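Local coordinates for single-stranded DNA-binding protein WHY3, chloroplastic (PDB 4KOQ) that binds single-stranded DNA as a homotetramer, keeps the plastid genome stable by preventing illegitimate recombination, and represses transcription of the kinesin KP1 in the nucleus, at residues R118-S123 with I137-A142; E85-F90 with L107-L112; L22-R27 with L47-A52. All coordinates share one frame; numbering follows the deposited sequence.

From the N terminus, interaction 3 comes first and closes the hairpin of strands 20-33 and 39-56 in the first antiparallel sheet. Interaction 2 follows and closes the hairpin of strands 87-91 and 103-111. Interaction 1 then closes the hairpin of strands 117-126 and 131-140. The three loops run in series; none nests in or crosses another. Interactions 1 and 2 share the second sheet, where strands 103-111 and 117-126 are neighbours and backbone bonds such as F119 N to E110 O join them. Interaction 3 meets both across the interface between the sheets: F51 touches F120, L122 and I137 of interaction 1 and L107 of interaction 2.

Interaction 1: residues R118-S123 with I137-A142; sequences RFFNLS and IPITKA
F120 and I139 pack together, the CG1 methylene of the isoleucine forming the bump. It comes against the CD1-CE1 side of the F120 ring, 3.5 Å from CD1. The two side chains cross obliquely. CG1 of I139 is anti to its carbonyl carbon (chi1 -57°), and this turns it to the ring. At the other end of the phenylalanine, its CB fits against I137 CG2 at 3.9 Å. F120 thus sits with one isoleucine at its base and another at its ring. F144 and L147 of helix 141-158 also touch F120, and F51 of the other sheet packs on both F120 and I137.

The opposite face of the sheet carries F119 and P138. The F119 ring is turned edge-on to the proline, with P138 CA near the ring plane and 3.9 Å from CD1. CB of P138 lies 4.2 Å from the same CD1.

Four backbone hydrogen bonds join the antiparallel strands. R118 and I139 pair in both directions, each bond 2.7 Å between N and O. F120 and I137 form the second pair. The proline falls at the non-hydrogen-bonded position between them, where its missing N-H costs no bond of this hairpin. Its CA also makes a C-H...O contact with R118 O. The guanidinium of R118 turns away to G82 O and E85 O. The chemistry implies a division of work: the backbones fix the register, while F120, I137 and I139 give the hairpin an apolar side toward helix 141-158 and the other sheet. F119 and P138 stay apart on the partly exposed side.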
ATOM      1  N   ARG A 118       5.136  -1.260 -21.814  1.00 26.31           N
ATOM      2  CA  ARG A 118       6.506  -0.737 -21.706  1.00 25.70           C
ATOM      3  C   ARG A 118       7.515  -1.658 -22.390  1.00 26.46           C
ATOM      4  O   ARG A 118       7.341  -2.871 -22.458  1.00 26.51           O
ATOM      5  CB  ARG A 118       6.910  -0.551 -20.240  1.00 26.91           C
ATOM      6  CG  ARG A 118       6.026   0.410 -19.442  1.00 30.71           C
ATOM      7  CD  ARG A 118       6.469   1.821 -19.605  1.00 28.39           C
ATOM      8  NE  ARG A 118       5.576   2.750 -18.948  1.00 29.83           N
ATOM      9  CZ  ARG A 118       5.702   4.066 -18.996  1.00 31.43           C
ATOM     10  NH1 ARG A 118       6.669   4.619 -19.699  1.00 36.03           N
ATOM     11  NH2 ARG A 118       4.821   4.823 -18.373  1.00 38.52           N
ATOM     12  N   PHE A 119       8.603  -1.063 -22.858  1.00 19.62           N
ATOM     13  CA  PHE A 119       9.666  -1.805 -23.512  1.00 20.78           C
ATOM     14  C   PHE A 119      10.871  -1.694 -22.614  1.00 22.59           C
ATOM     15  O   PHE A 119      11.338  -0.598 -22.392  1.00 21.71           O
ATOM     16  CB  PHE A 119       9.908  -1.158 -24.888  1.00 25.88           C
ATOM     17  CG  PHE A 119      10.525  -2.064 -25.923  1.00 21.30           C
ATOM     18  CD1 PHE A 119      10.171  -3.415 -26.024  1.00 22.77           C
ATOM     19  CD2 PHE A 119      11.419  -1.551 -26.845  1.00 32.57           C
ATOM     20  CE1 PHE A 119      10.731  -4.245 -27.010  1.00 27.26           C
ATOM     21  CE2 PHE A 119      11.970  -2.369 -27.835  1.00 32.77           C
ATOM     22  CZ  PHE A 119      11.615  -3.724 -27.916  1.00 31.35           C
ATOM     23  N   PHE A 120      11.380  -2.811 -22.090  1.00 20.36           N
ATOM     24  CA  PHE A 120      12.589  -2.798 -21.308  1.00 21.93           C
ATOM     25  C   PHE A 120      13.771  -3.227 -22.168  1.00 21.60           C
ATOM     26  O   PHE A 120      13.705  -4.214 -22.892  1.00 21.74           O
ATOM     27  CB  PHE A 120      12.535  -3.812 -20.161  1.00 19.79           C
ATOM     28  CG  PHE A 120      11.699  -3.371 -18.971  1.00 19.42           C
ATOM     29  CD1 PHE A 120      10.467  -2.800 -19.136  1.00 26.65           C
ATOM     30  CD2 PHE A 120      12.174  -3.587 -17.692  1.00 28.80           C
ATOM     31  CE1 PHE A 120       9.698  -2.431 -18.011  1.00 27.42           C
ATOM     32  CE2 PHE A 120      11.404  -3.237 -16.588  1.00 35.81           C
ATOM     33  CZ  PHE A 120      10.182  -2.684 -16.760  1.00 26.01           C
ATOM     34  N   ASN A 121      14.888  -2.552 -21.999  1.00 18.85           N
ATOM     35  CA  ASN A 121      16.076  -2.950 -22.746  1.00 21.77           C
ATOM     36  C   ASN A 121      17.274  -2.929 -21.829  1.00 25.32           C
ATOM     37  O   ASN A 121      17.520  -1.926 -21.190  1.00 24.98           O
ATOM     38  CB  ASN A 121      16.256  -1.971 -23.900  1.00 20.84           C
ATOM     39  CG  ASN A 121      17.573  -2.161 -24.637  1.00 29.03           C
ATOM     40  OD1 ASN A 121      18.274  -1.200 -24.913  1.00 34.62           O
ATOM     41  ND2 ASN A 121      17.919  -3.404 -24.923  1.00 28.97           N
ATOM     42  N   LEU A 122      18.023  -4.024 -21.733  1.00 21.16           N
ATOM     43  CA  LEU A 122      19.319  -3.961 -21.071  1.00 20.77           C
ATOM     44  C   LEU A 122      20.429  -4.140 -22.101  1.00 22.13           C
ATOM     45  O   LEU A 122      20.415  -5.133 -22.827  1.00 20.74           O
ATOM     46  CB  LEU A 122      19.413  -5.043 -20.013  1.00 20.22           C
ATOM     47  CG  LEU A 122      20.742  -5.194 -19.282  1.00 23.76           C
ATOM     48  CD1 LEU A 122      21.210  -3.942 -18.574  1.00 20.00           C
ATOM     49  CD2 LEU A 122      20.667  -6.360 -18.296  1.00 26.54           C
ATOM     50  N   SER A 123      21.372  -3.195 -22.143  1.00 22.24           N
ATOM     51  CA  SER A 123      22.484  -3.265 -23.092  1.00 20.90           C
ATOM     52  C   SER A 123      23.723  -3.272 -22.242  1.00 21.74           C
ATOM     53  O   SER A 123      23.880  -2.419 -21.393  1.00 22.40           O
ATOM     54  CB  SER A 123      22.431  -2.075 -24.079  1.00 24.93           C
ATOM     55  OG  SER A 123      23.649  -1.893 -24.811  1.00 33.39           O
ATOM     56  N   ILE A 137      12.658  -6.693 -23.976  1.00 18.36           N
ATOM     57  CA  ILE A 137      11.460  -7.460 -23.655  1.00 17.79           C
ATOM     58  C   ILE A 137      10.298  -6.498 -23.523  1.00 20.08           C
ATOM     59  O   ILE A 137      10.403  -5.475 -22.870  1.00 16.93           O
ATOM     60  CB  ILE A 137      11.660  -8.332 -22.435  1.00 23.04           C
ATOM     61  CG1 ILE A 137      10.475  -9.312 -22.284  1.00 20.65           C
ATOM     62  CG2 ILE A 137      11.845  -7.467 -21.199  1.00 19.34           C
ATOM     63  CD1 ILE A 137      10.575 -10.279 -21.119  1.00 21.08           C
ATOM     64  N   PRO A 138       9.209  -6.774 -24.224  1.00 19.54           N
ATOM     65  CA  PRO A 138       7.996  -5.973 -24.060  1.00 22.53           C
ATOM     66  C   PRO A 138       7.176  -6.424 -22.849  1.00 27.93           C
ATOM     67  O   PRO A 138       7.070  -7.625 -22.561  1.00 23.73           O
ATOM     68  CB  PRO A 138       7.212  -6.268 -25.340  1.00 23.67           C
ATOM     69  CG  PRO A 138       7.632  -7.635 -25.705  1.00 26.69           C
ATOM     70  CD  PRO A 138       9.048  -7.819 -25.240  1.00 20.67           C
ATOM     71  N   ILE A 139       6.631  -5.445 -22.151  1.00 19.93           N
ATOM     72  CA  ILE A 139       5.899  -5.652 -20.895  1.00 21.93           C
ATOM     73  C   ILE A 139       4.538  -5.004 -21.138  1.00 22.48           C
ATOM     74  O   ILE A 139       4.481  -3.813 -21.454  1.00 28.46           O
ATOM     75  CB  ILE A 139       6.671  -4.912 -19.736  1.00 26.97           C
ATOM     76  CG1 ILE A 139       8.139  -5.400 -19.628  1.00 25.82           C
ATOM     77  CG2 ILE A 139       6.028  -5.064 -18.379  1.00 27.29           C
ATOM     78  CD1 ILE A 139       8.251  -6.887 -19.329  1.00 23.37           C
ATOM     79  N   THR A 140       3.456  -5.753 -21.000  1.00 22.90           N
ATOM     80  CA  THR A 140       2.112  -5.177 -21.164  1.00 22.45           C
ATOM     81  C   THR A 140       1.786  -4.221 -20.055  1.00 19.18           C
ATOM     82  O   THR A 140       2.397  -4.261 -18.982  1.00 21.89           O
ATOM     83  CB  THR A 140       0.989  -6.243 -21.215  1.00 24.61           C
ATOM     84  OG1 THR A 140       0.883  -6.914 -19.950  1.00 22.31           O
ATOM     85  CG2 THR A 140       1.228  -7.279 -22.354  1.00 25.16           C
ATOM     86  N   LYS A 141       0.758  -3.388 -20.261  1.00 19.21           N
ATOM     87  CA  LYS A 141       0.288  -2.482 -19.210  1.00 21.62           C
ATOM     88  C   LYS A 141      -0.073  -3.272 -17.931  1.00 18.28           C
ATOM     89  O   LYS A 141       0.223  -2.811 -16.822  1.00 19.16           O
ATOM     90  CB  LYS A 141      -0.931  -1.670 -19.716  1.00 23.62           C
ATOM     91  CG  LYS A 141      -1.543  -0.724 -18.720  1.00 29.12           C
ATOM     92  CD  LYS A 141      -2.738  -0.019 -19.367  1.00 38.79           C
ATOM     93  CE  LYS A 141      -3.451   0.919 -18.427  1.00 51.34           C
ATOM     94  NZ  LYS A 141      -4.789   1.302 -19.009  1.00 48.01           N
ATOM     95  N   ALA A 142      -0.706  -4.433 -18.096  1.00 19.99           N
ATOM     96  CA  ALA A 142      -1.103  -5.284 -16.965  1.00 21.89           C
ATOM     97  C   ALA A 142       0.100  -5.842 -16.224  1.00 19.31           C
ATOM     98  O   ALA A 142       0.150  -5.855 -15.003  1.00 20.06           O
ATOM     99  CB  ALA A 142      -1.953  -6.408 -17.451  1.00 21.46           C
TER

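Interaction 2: residues E85-F90 with L107-L112; sequences ESCEFF and LKVEPL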
ATOM      1  N   GLU A  85       6.717   8.956 -20.833  1.00 29.98           N
ATOM      2  CA  GLU A  85       8.035   9.193 -20.313  1.00 26.37           C
ATOM      3  C   GLU A  85       8.897   7.926 -20.382  1.00 26.36           C
ATOM      4  O   GLU A  85       8.392   6.818 -20.185  1.00 27.33           O
ATOM      5  CB  GLU A  85       7.919   9.665 -18.854  1.00 29.01           C
ATOM      6  CG  GLU A  85       9.226  10.167 -18.269  1.00 36.62           C
ATOM      7  CD  GLU A  85       9.074  10.716 -16.840  1.00 42.86           C
ATOM      8  OE1 GLU A  85       7.988  10.592 -16.228  1.00 39.53           O
ATOM      9  OE2 GLU A  85      10.065  11.269 -16.337  1.00 48.62           O
ATOM     10  N   SER A  86      10.184   8.114 -20.638  1.00 28.42           N
ATOM     11  CA  SER A  86      11.157   7.038 -20.585  1.00 24.02           C
ATOM     12  C   SER A  86      12.142   7.312 -19.490  1.00 25.55           C
ATOM     13  O   SER A  86      12.264   8.452 -19.031  1.00 26.91           O
ATOM     14  CB  SER A  86      11.858   6.880 -21.944  1.00 31.44           C
ATOM     15  OG  SER A  86      12.903   7.842 -22.115  1.00 34.73           O
ATOM     16  N   CYS A  87      12.801   6.270 -19.005  1.00 21.35           N
ATOM     17  CA  CYS A  87      13.923   6.457 -18.121  1.00 22.50           C
ATOM     18  C   CYS A  87      15.080   5.555 -18.560  1.00 22.15           C
ATOM     19  O   CYS A  87      14.881   4.537 -19.223  1.00 24.39           O
ATOM     20  CB  CYS A  87      13.525   6.196 -16.655  1.00 26.90           C
ATOM     21  SG  CYS A  87      12.958   4.567 -16.331  1.00 29.45           S
ATOM     22  N   GLU A  88      16.285   5.974 -18.214  1.00 21.63           N
ATOM     23  CA  GLU A  88      17.505   5.283 -18.645  1.00 22.48           C
ATOM     24  C   GLU A  88      18.501   5.368 -17.511  1.00 28.96           C
ATOM     25  O   GLU A  88      18.789   6.457 -16.988  1.00 28.54           O
ATOM     26  CB  GLU A  88      18.074   5.964 -19.905  1.00 25.29           C
ATOM     27  CG  GLU A  88      19.145   5.211 -20.607  1.00 30.01           C
ATOM     28  CD  GLU A  88      19.441   5.781 -22.020  1.00 38.14           C
ATOM     29  OE1 GLU A  88      19.143   6.957 -22.268  1.00 38.75           O
ATOM     30  OE2 GLU A  88      19.966   5.040 -22.871  1.00 34.55           O
ATOM     31  N   PHE A  89      19.021   4.220 -17.128  1.00 19.12           N
ATOM     32  CA  PHE A  89      19.976   4.121 -16.034  1.00 24.63           C
ATOM     33  C   PHE A  89      21.310   3.582 -16.523  1.00 25.76           C
ATOM     34  O   PHE A  89      21.347   2.590 -17.237  1.00 22.65           O
ATOM     35  CB  PHE A  89      19.448   3.159 -14.978  1.00 24.38           C
ATOM     36  CG  PHE A  89      18.042   3.408 -14.575  1.00 22.35           C
ATOM     37  CD1 PHE A  89      17.612   4.678 -14.219  1.00 27.21           C
ATOM     38  CD2 PHE A  89      17.142   2.377 -14.526  1.00 26.00           C
ATOM     39  CE1 PHE A  89      16.258   4.893 -13.821  1.00 23.51           C
ATOM     40  CE2 PHE A  89      15.821   2.581 -14.121  1.00 27.56           C
ATOM     41  CZ  PHE A  89      15.389   3.838 -13.766  1.00 24.40           C
ATOM     42  N   PHE A  90      22.406   4.202 -16.086  1.00 24.23           N
ATOM     43  CA  PHE A  90      23.735   3.800 -16.486  1.00 24.81           C
ATOM     44  C   PHE A  90      24.550   3.333 -15.285  1.00 23.99           C
ATOM     45  O   PHE A  90      24.696   4.071 -14.312  1.00 27.78           O
ATOM     46  CB  PHE A  90      24.479   4.996 -17.094  1.00 33.89           C
ATOM     47  CG  PHE A  90      23.758   5.636 -18.241  1.00 33.76           C
ATOM     48  CD1 PHE A  90      22.698   6.502 -18.016  1.00 38.63           C
ATOM     49  CD2 PHE A  90      24.126   5.374 -19.540  1.00 44.37           C
ATOM     50  CE1 PHE A  90      22.021   7.091 -19.075  1.00 36.72           C
ATOM     51  CE2 PHE A  90      23.458   5.978 -20.610  1.00 33.27           C
ATOM     52  CZ  PHE A  90      22.407   6.820 -20.373  1.00 40.78           C
ATOM     53  N   LEU A 107      20.161   0.324 -18.662  1.00 20.99           N
ATOM     54  CA  LEU A 107      18.784  -0.179 -18.676  1.00 20.79           C
ATOM     55  C   LEU A 107      17.917   0.968 -19.132  1.00 24.28           C
ATOM     56  O   LEU A 107      17.989   2.045 -18.579  1.00 21.21           O
ATOM     57  CB  LEU A 107      18.326  -0.603 -17.288  1.00 20.24           C
ATOM     58  CG  LEU A 107      16.868  -1.060 -17.241  1.00 22.77           C
ATOM     59  CD1 LEU A 107      16.681  -2.355 -18.007  1.00 28.57           C
ATOM     60  CD2 LEU A 107      16.372  -1.227 -15.833  1.00 26.99           C
ATOM     61  N   LYS A 108      17.137   0.754 -20.179  1.00 21.57           N
ATOM     62  CA  LYS A 108      16.191   1.759 -20.629  1.00 21.85           C
ATOM     63  C   LYS A 108      14.773   1.212 -20.589  1.00 22.51           C
ATOM     64  O   LYS A 108      14.528   0.056 -20.951  1.00 19.62           O
ATOM     65  CB  LYS A 108      16.500   2.236 -22.058  1.00 24.82           C
ATOM     66  CG  LYS A 108      15.706   3.437 -22.448  1.00 26.65           C
ATOM     67  CD  LYS A 108      16.126   4.073 -23.759  1.00 31.09           C
ATOM     68  CE  LYS A 108      15.459   5.426 -23.906  1.00 39.12           C
ATOM     69  NZ  LYS A 108      15.371   5.819 -25.331  1.00 35.63           N
ATOM     70  N   VAL A 109      13.848   2.046 -20.125  1.00 18.09           N
ATOM     71  CA  VAL A 109      12.446   1.723 -20.087  1.00 17.45           C
ATOM     72  C   VAL A 109      11.624   2.764 -20.831  1.00 21.38           C
ATOM     73  O   VAL A 109      11.646   3.956 -20.484  1.00 23.36           O
ATOM     74  CB  VAL A 109      11.901   1.568 -18.629  1.00 20.84           C
ATOM     75  CG1 VAL A 109      10.442   1.233 -18.687  1.00 23.19           C
ATOM     76  CG2 VAL A 109      12.635   0.471 -17.898  1.00 23.59           C
ATOM     77  N   GLU A 110      10.894   2.301 -21.840  1.00 21.46           N
ATOM     78  CA  GLU A 110      10.214   3.166 -22.783  1.00 22.55           C
ATOM     79  C   GLU A 110       8.759   2.795 -22.911  1.00 25.17           C
ATOM     80  O   GLU A 110       8.387   1.643 -22.754  1.00 24.97           O
ATOM     81  CB  GLU A 110      10.831   3.002 -24.172  1.00 31.65           C
ATOM     82  CG  GLU A 110      12.170   3.613 -24.369  1.00 32.98           C
ATOM     83  CD  GLU A 110      12.761   3.224 -25.721  1.00 45.72           C
ATOM     84  OE1 GLU A 110      12.617   2.044 -26.109  1.00 39.36           O
ATOM     85  OE2 GLU A 110      13.364   4.088 -26.389  1.00 43.06           O
ATOM     86  N   PRO A 111       7.918   3.778 -23.241  1.00 23.52           N
ATOM     87  CA  PRO A 111       6.509   3.507 -23.482  1.00 22.78           C
ATOM     88  C   PRO A 111       6.375   2.789 -24.809  1.00 29.89           C
ATOM     89  O   PRO A 111       7.196   3.038 -25.689  1.00 29.09           O
ATOM     90  CB  PRO A 111       5.888   4.918 -23.548  1.00 31.92           C
ATOM     91  CG  PRO A 111       7.006   5.811 -23.926  1.00 31.49           C
ATOM     92  CD  PRO A 111       8.254   5.212 -23.380  1.00 30.18           C
ATOM     93  N   LEU A 112       5.428   1.863 -24.928  1.00 35.26           N
ATOM     94  CA  LEU A 112       5.140   1.275 -26.235  1.00 46.34           C
ATOM     95  C   LEU A 112       4.244   2.257 -26.987  1.00 55.01           C
ATOM     96  O   LEU A 112       3.343   2.854 -26.393  1.00 44.21           O
ATOM     97  CB  LEU A 112       4.489  -0.104 -26.110  1.00 41.02           C
ATOM     98  CG  LEU A 112       5.418  -1.194 -25.577  1.00 30.39           C
ATOM     99  CD1 LEU A 112       4.617  -2.438 -25.236  1.00 34.16           C
ATOM    100  CD2 LEU A 112       6.512  -1.523 -26.555  1.00 34.25           C
TER
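L107 and F89 pair at one end of an antiparallel beta hairpin of the Whirly fold, formed by strands 87-91 and 103-111. Strand 87-91 is an outer strand of the chain's second sheet. The two backbones bond in both directions, with F89 N to L107 O at 2.8 Å. The side chains lie side by side and point the same way. CD2 of L107 comes to the edge of the F89 ring, near its plane, 3.9 Å from the ring's CD2. F68 and L70 of strand 59-70 touch both residues, so the pair faces the other sheet.

K108 follows on the opposite face, at a non-hydrogen-bonded position across from E88. Its CA makes a C-H...O contact with C87 O. Its CG anti to the backbone N (chi1 -169°) starts an extended chain that slants past E88. CD of K108 lies 4.1 Å from E88 OE2, and CE passes S86 OG at 3.9 Å. The charged tip does not contact the E88 carboxylate. NZ bonds to E110 OE2 within its own strand, as a salt bridge.

V109 returns to the buried face with L107. It pairs with C87 through two backbone bonds; V109 N to C87 O is nearly straight, at 173°. Their side chains meet as well, C87 SG lying 3.9 Å from V109 CB. V109 also touches F120 of the next strand, and C87 packs on helix 72-79.

E110 places its CG near S86 CB. Its carboxylate is met by K108 NZ from above the plane, 38° out of it.

P111 ends the contact, with its ring atom CD lying 3.6 Å from E85 O.

Interaction 3: residues L22-R27 with L47-A52; sequences LTIEPR and LLLQFA
L22 and F51 meet on the buried face of an antiparallel beta hairpin, strands 20-33 and 39-56 of the Whirly fold. L22 also ends the region 17-22, probably required for single-stranded DNA binding, as in related Whirly proteins.

From CB of L22 the chain leads to CG, which stands anti to the backbone N (chi1 171°). Of the two branches beyond CG, CD1 makes the contacts across to 47-52. This methyl sits 3.7 Å from the centroid of the F51 ring and 8° off the normal, a CH-pi contact over the face. It also lies 4.1 Å from L49 CB and 3.6 Å from Q50 O. I137 of the other sheet also packs on L22.

Further along this face, I24 lies beside L49, and both its CG1 and CG2 meet L49 CD2. P26 receives L47 CD2 on its CA and CB. W161 of a second subunit covers I24, P26 and L47.

T23 with Q50 and E25 with L48 each form two backbone hydrogen bonds. Their side chains occupy the opposite face. There Q50 OE1 bonds to K65, T23 OG1 to S14 and E25 OE2 to V11 N. R27 slants past L48, its NH2 3.6 Å from L48 CD2.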
ATOM      1  N   LEU A  22      12.491 -12.174 -18.458  1.00 19.05           N
ATOM      2  CA  LEU A  22      12.992 -11.292 -17.408  1.00 17.83           C
ATOM      3  C   LEU A  22      12.562 -11.868 -16.057  1.00 18.63           C
ATOM      4  O   LEU A  22      11.395 -12.190 -15.879  1.00 21.75           O
ATOM      5  CB  LEU A  22      12.339  -9.904 -17.561  1.00 22.39           C
ATOM      6  CG  LEU A  22      12.584  -8.902 -16.433  1.00 22.31           C
ATOM      7  CD1 LEU A  22      14.059  -8.600 -16.234  1.00 19.84           C
ATOM      8  CD2 LEU A  22      11.778  -7.633 -16.670  1.00 21.10           C
ATOM      9  N   THR A  23      13.490 -12.016 -15.134  1.00 19.20           N
ATOM     10  CA  THR A  23      13.152 -12.400 -13.776  1.00 21.74           C
ATOM     11  C   THR A  23      13.660 -11.319 -12.832  1.00 20.51           C
ATOM     12  O   THR A  23      14.734 -10.760 -13.023  1.00 22.31           O
ATOM     13  CB  THR A  23      13.798 -13.770 -13.393  1.00 28.37           C
ATOM     14  OG1 THR A  23      13.411 -14.759 -14.340  1.00 33.24           O
ATOM     15  CG2 THR A  23      13.345 -14.209 -12.056  1.00 23.29           C
ATOM     16  N   ILE A  24      12.854 -11.000 -11.829  1.00 19.61           N
ATOM     17  CA  ILE A  24      13.124  -9.935 -10.873  1.00 21.48           C
ATOM     18  C   ILE A  24      13.092 -10.504  -9.469  1.00 21.35           C
ATOM     19  O   ILE A  24      12.074 -11.057  -9.040  1.00 21.81           O
ATOM     20  CB  ILE A  24      12.063  -8.829 -10.961  1.00 20.56           C
ATOM     21  CG1 ILE A  24      12.013  -8.319 -12.403  1.00 19.41           C
ATOM     22  CG2 ILE A  24      12.369  -7.695 -10.020  1.00 22.91           C
ATOM     23  CD1 ILE A  24      10.939  -7.324 -12.669  1.00 27.43           C
ATOM     24  N   GLU A  25      14.217 -10.371  -8.780  1.00 22.07           N
ATOM     25  CA  GLU A  25      14.389 -10.931  -7.426  1.00 27.81           C
ATOM     26  C   GLU A  25      14.761  -9.871  -6.408  1.00 21.35           C
ATOM     27  O   GLU A  25      15.706  -9.123  -6.579  1.00 24.50           O
ATOM     28  CB  GLU A  25      15.479 -12.017  -7.392  1.00 34.43           C
ATOM     29  CG  GLU A  25      15.579 -12.691  -6.000  1.00 54.30           C
ATOM     30  CD  GLU A  25      15.072 -14.148  -5.919  1.00 54.46           C
ATOM     31  OE1 GLU A  25      15.379 -14.928  -6.855  1.00 64.91           O
ATOM     32  OE2 GLU A  25      14.382 -14.513  -4.907  1.00 38.31           O
ATOM     33  N   PRO A  26      14.032  -9.819  -5.303  1.00 19.34           N
ATOM     34  CA  PRO A  26      14.448  -8.840  -4.307  1.00 20.74           C
ATOM     35  C   PRO A  26      15.677  -9.300  -3.511  1.00 25.08           C
ATOM     36  O   PRO A  26      15.934 -10.502  -3.348  1.00 25.63           O
ATOM     37  CB  PRO A  26      13.217  -8.699  -3.419  1.00 24.78           C
ATOM     38  CG  PRO A  26      12.371  -9.824  -3.730  1.00 26.96           C
ATOM     39  CD  PRO A  26      12.769 -10.480  -4.960  1.00 24.51           C
ATOM     40  N   ARG A  27      16.425  -8.320  -3.035  1.00 23.57           N
ATOM     41  CA  ARG A  27      17.626  -8.536  -2.224  1.00 28.54           C
ATOM     42  C   ARG A  27      17.540  -7.638  -1.005  1.00 25.34           C
ATOM     43  O   ARG A  27      17.263  -6.440  -1.116  1.00 21.41           O
ATOM     44  CB  ARG A  27      18.856  -8.151  -3.029  1.00 23.73           C
ATOM     45  CG  ARG A  27      19.158  -9.072  -4.168  1.00 24.72           C
ATOM     46  CD  ARG A  27      19.575 -10.430  -3.609  1.00 36.17           C
ATOM     47  NE  ARG A  27      20.129 -11.281  -4.648  1.00 42.07           N
ATOM     48  CZ  ARG A  27      19.539 -12.366  -5.137  1.00 46.84           C
ATOM     49  NH1 ARG A  27      18.363 -12.774  -4.686  1.00 56.61           N
ATOM     50  NH2 ARG A  27      20.135 -13.058  -6.083  1.00 52.05           N
ATOM     51  N   LEU A  47      16.689  -4.541  -6.235  1.00 17.96           N
ATOM     52  CA  LEU A  47      16.097  -5.587  -7.027  1.00 18.08           C
ATOM     53  C   LEU A  47      17.089  -6.032  -8.092  1.00 20.02           C
ATOM     54  O   LEU A  47      17.692  -5.200  -8.795  1.00 21.50           O
ATOM     55  CB  LEU A  47      14.828  -5.076  -7.757  1.00 19.43           C
ATOM     56  CG  LEU A  47      13.669  -4.671  -6.835  1.00 17.83           C
ATOM     57  CD1 LEU A  47      12.448  -4.229  -7.617  1.00 22.86           C
ATOM     58  CD2 LEU A  47      13.280  -5.764  -5.866  1.00 22.00           C
ATOM     59  N   LEU A  48      17.239  -7.333  -8.232  1.00 17.97           N
ATOM     60  CA  LEU A  48      18.099  -7.906  -9.249  1.00 19.99           C
ATOM     61  C   LEU A  48      17.262  -8.353 -10.443  1.00 20.41           C
ATOM     62  O   LEU A  48      16.399  -9.230 -10.333  1.00 24.03           O
ATOM     63  CB  LEU A  48      18.826  -9.143  -8.700  1.00 23.56           C
ATOM     64  CG  LEU A  48      19.828  -9.784  -9.673  1.00 31.57           C
ATOM     65  CD1 LEU A  48      20.869  -8.770 -10.102  1.00 30.65           C
ATOM     66  CD2 LEU A  48      20.488 -11.005  -9.052  1.00 44.05           C
ATOM     67  N   LEU A  49      17.539  -7.742 -11.578  1.00 18.57           N
ATOM     68  CA  LEU A  49      16.887  -8.073 -12.831  1.00 18.82           C
ATOM     69  C   LEU A  49      17.796  -8.960 -13.665  1.00 22.48           C
ATOM     70  O   LEU A  49      18.949  -8.617 -13.860  1.00 23.57           O
ATOM     71  CB  LEU A  49      16.666  -6.812 -13.653  1.00 17.33           C
ATOM     72  CG  LEU A  49      16.022  -5.576 -13.028  1.00 31.92           C
ATOM     73  CD1 LEU A  49      15.490  -4.651 -14.122  1.00 30.31           C
ATOM     74  CD2 LEU A  49      14.951  -5.907 -12.093  1.00 27.45           C
ATOM     75  N   GLN A  50      17.262 -10.077 -14.154  1.00 20.48           N
ATOM     76  CA  GLN A  50      18.014 -10.997 -15.015  1.00 21.06           C
ATOM     77  C   GLN A  50      17.294 -11.149 -16.329  1.00 20.59           C
ATOM     78  O   GLN A  50      16.134 -11.532 -16.348  1.00 20.56           O
ATOM     79  CB  GLN A  50      18.146 -12.352 -14.325  1.00 25.49           C
ATOM     80  CG  GLN A  50      18.719 -12.221 -12.898  1.00 28.85           C
ATOM     81  CD  GLN A  50      19.127 -13.572 -12.285  1.00 42.44           C
ATOM     82  OE1 GLN A  50      19.819 -14.383 -12.912  1.00 46.20           O
ATOM     83  NE2 GLN A  50      18.700 -13.806 -11.066  1.00 43.44           N
ATOM     84  N   PHE A  51      17.975 -10.836 -17.432  1.00 19.57           N
ATOM     85  CA  PHE A  51      17.367 -10.881 -18.761  1.00 18.22           C
ATOM     86  C   PHE A  51      18.035 -12.023 -19.513  1.00 23.91           C
ATOM     87  O   PHE A  51      19.271 -12.156 -19.454  1.00 22.74           O
ATOM     88  CB  PHE A  51      17.650  -9.601 -19.566  1.00 23.95           C
ATOM     89  CG  PHE A  51      16.995  -8.319 -19.031  1.00 17.57           C
ATOM     90  CD1 PHE A  51      17.495  -7.662 -17.915  1.00 18.78           C
ATOM     91  CD2 PHE A  51      15.931  -7.746 -19.721  1.00 24.75           C
ATOM     92  CE1 PHE A  51      16.914  -6.497 -17.468  1.00 23.05           C
ATOM     93  CE2 PHE A  51      15.361  -6.574 -19.287  1.00 22.41           C
ATOM     94  CZ  PHE A  51      15.856  -5.951 -18.162  1.00 16.13           C
ATOM     95  N   ALA A  52      17.241 -12.811 -20.217  1.00 25.02           N
ATOM     96  CA  ALA A  52      17.804 -13.887 -21.060  1.00 27.03           C
ATOM     97  C   ALA A  52      17.122 -13.963 -22.405  1.00 22.81           C
ATOM     98  O   ALA A  52      15.890 -13.868 -22.508  1.00 25.03           O
ATOM     99  CB  ALA A  52      17.668 -15.211 -20.340  1.00 30.96           C
TER